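Local coordinates for protein ectonucleotide pyrophosphatase/phosphodiesterase family member 5 (PDB 5VEO) that probably hydrolyses phosphodiester or pyrophosphate bonds of nucleotide derivatives at a zinc-containing active site, at residues P33-H38 and D196-L201. The protein carries 1 engineered substitution. Sequence-based numbering, arbitrary orientation.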
# COMPACT_ATOMS: atom_id res chain seq x y z
N PRO A 33 -6.30 10.64 -21.25
CA PRO A 33 -5.78 9.55 -22.07
C PRO A 33 -4.63 8.84 -21.35
O PRO A 33 -3.71 9.48 -20.83
CB PRO A 33 -5.32 10.25 -23.35
CG PRO A 33 -6.24 11.46 -23.43
CD PRO A 33 -6.35 11.91 -21.99
N THR A 34 -4.72 7.52 -21.28
CA THR A 34 -3.69 6.69 -20.67
C THR A 34 -3.32 5.60 -21.67
O THR A 34 -3.61 4.41 -21.47
CB THR A 34 -4.15 6.12 -19.33
OG1 THR A 34 -5.43 5.51 -19.47
CG2 THR A 34 -4.25 7.22 -18.26
N PRO A 35 -2.66 5.98 -22.76
CA PRO A 35 -2.36 5.01 -23.83
C PRO A 35 -1.47 3.87 -23.39
O PRO A 35 -1.65 2.75 -23.89
CB PRO A 35 -1.69 5.87 -24.91
CG PRO A 35 -1.23 7.11 -24.19
CD PRO A 35 -2.28 7.34 -23.14
N HIS A 36 -0.54 4.10 -22.46
CA HIS A 36 0.35 3.00 -22.08
C HIS A 36 -0.34 2.03 -21.13
O HIS A 36 -0.17 0.82 -21.27
CB HIS A 36 1.64 3.57 -21.51
CG HIS A 36 2.40 4.34 -22.53
ND1 HIS A 36 2.46 5.72 -22.53
CD2 HIS A 36 3.06 3.93 -23.64
CE1 HIS A 36 3.18 6.12 -23.57
NE2 HIS A 36 3.55 5.06 -24.25
N PHE A 37 -1.16 2.53 -20.20
CA PHE A 37 -2.01 1.63 -19.44
C PHE A 37 -2.92 0.84 -20.37
O PHE A 37 -3.10 -0.37 -20.20
CB PHE A 37 -2.84 2.38 -18.39
CG PHE A 37 -2.05 2.79 -17.16
CD1 PHE A 37 -1.96 1.94 -16.07
CD2 PHE A 37 -1.42 4.01 -17.09
CE1 PHE A 37 -1.24 2.30 -14.92
CE2 PHE A 37 -0.71 4.39 -15.94
CZ PHE A 37 -0.62 3.52 -14.87
N HIS A 38 -3.51 1.51 -21.36
CA HIS A 38 -4.43 0.83 -22.26
C HIS A 38 -3.71 -0.18 -23.15
O HIS A 38 -4.30 -1.21 -23.51
CB HIS A 38 -5.21 1.87 -23.08
CG HIS A 38 -6.39 2.42 -22.34
ND1 HIS A 38 -6.26 3.40 -21.38
CD2 HIS A 38 -7.70 2.11 -22.39
CE1 HIS A 38 -7.46 3.68 -20.88
NE2 HIS A 38 -8.35 2.91 -21.47
N ASP A 196 1.55 11.94 -16.68
CA ASP A 196 2.98 11.70 -16.49
C ASP A 196 3.26 10.27 -16.05
O ASP A 196 4.24 9.66 -16.50
CB ASP A 196 3.55 12.66 -15.47
CG ASP A 196 5.06 12.50 -15.35
OD1 ASP A 196 5.77 12.85 -16.32
OD2 ASP A 196 5.53 11.98 -14.34
N VAL A 197 2.44 9.73 -15.15
CA VAL A 197 2.61 8.35 -14.73
C VAL A 197 2.41 7.41 -15.91
O VAL A 197 3.16 6.45 -16.07
CB VAL A 197 1.67 8.02 -13.55
CG1 VAL A 197 1.66 6.52 -13.26
CG2 VAL A 197 2.13 8.80 -12.32
N ASP A 198 1.43 7.69 -16.77
CA ASP A 198 1.26 6.90 -17.98
C ASP A 198 2.51 6.97 -18.85
O ASP A 198 2.98 5.95 -19.37
CB ASP A 198 0.04 7.37 -18.77
CG ASP A 198 -0.20 6.54 -20.01
OD1 ASP A 198 -0.81 5.44 -19.88
OD2 ASP A 198 0.26 7.00 -21.10
N HIS A 199 3.08 8.17 -19.00
CA HIS A 199 4.32 8.32 -19.75
C HIS A 199 5.45 7.50 -19.13
O HIS A 199 6.21 6.85 -19.85
CB HIS A 199 4.69 9.80 -19.81
CG HIS A 199 5.78 10.11 -20.79
ND1 HIS A 199 7.06 10.42 -20.41
CD2 HIS A 199 5.76 10.14 -22.15
CE1 HIS A 199 7.80 10.64 -21.49
NE2 HIS A 199 7.03 10.48 -22.56
N LYS A 200 5.56 7.50 -17.80
CA LYS A 200 6.60 6.71 -17.13
C LYS A 200 6.38 5.22 -17.33
O LYS A 200 7.34 4.47 -17.54
CB LYS A 200 6.63 7.06 -15.65
CG LYS A 200 7.29 8.40 -15.40
CD LYS A 200 7.27 8.77 -13.96
CE LYS A 200 8.27 9.87 -13.68
NZ LYS A 200 8.06 11.08 -14.51
N LEU A 201 5.13 4.77 -17.30
CA LEU A 201 4.86 3.38 -17.63
C LEU A 201 5.32 3.07 -19.05
O LEU A 201 5.91 2.02 -19.30
CB LEU A 201 3.37 3.09 -17.44
CG LEU A 201 2.91 1.67 -17.78
CD1 LEU A 201 3.67 0.61 -16.96
CD2 LEU A 201 1.40 1.55 -17.62
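The first turn of helix 35-42 lies against the middle of helix 190-210, the backbones approaching most closely at T34 and D198, whose CA atoms are 5.6 Å apart. D198 CG stands anti to the backbone N (chi1 -178°), which sends the carboxylate across to the start of the other helix. There OD1 accepts a nearly straight bond from F37 N on its syn lone pair (2.9 Å, 166°), while H36 N bonds weakly to both oxygens. H36 suits its place by having a ring N-H as well: ND1 donates a hydrogen bond to D198 OD2 (2.9 Å), approaching from above the carboxylate plane. An asparagine at D198 would probably weaken the hold on these N-H groups, losing the charge and one acceptor oxygen. T34, the N-cap residue, makes no capping bond, its OG1 bonding L29 O; P35 suits the first helical position, having no N-H to satisfy. In this alkaline phosphatase-like fold both helices pack beside the central mixed sheet, F37 and L201 reaching V221 of strand 218-222. F37 offers a flat face to L201 CD2, a CH-pi contact 3.5 Å from the ring centroid, while D198 OD1 and a methyl of branched V197, CG1, lie at the ring edge.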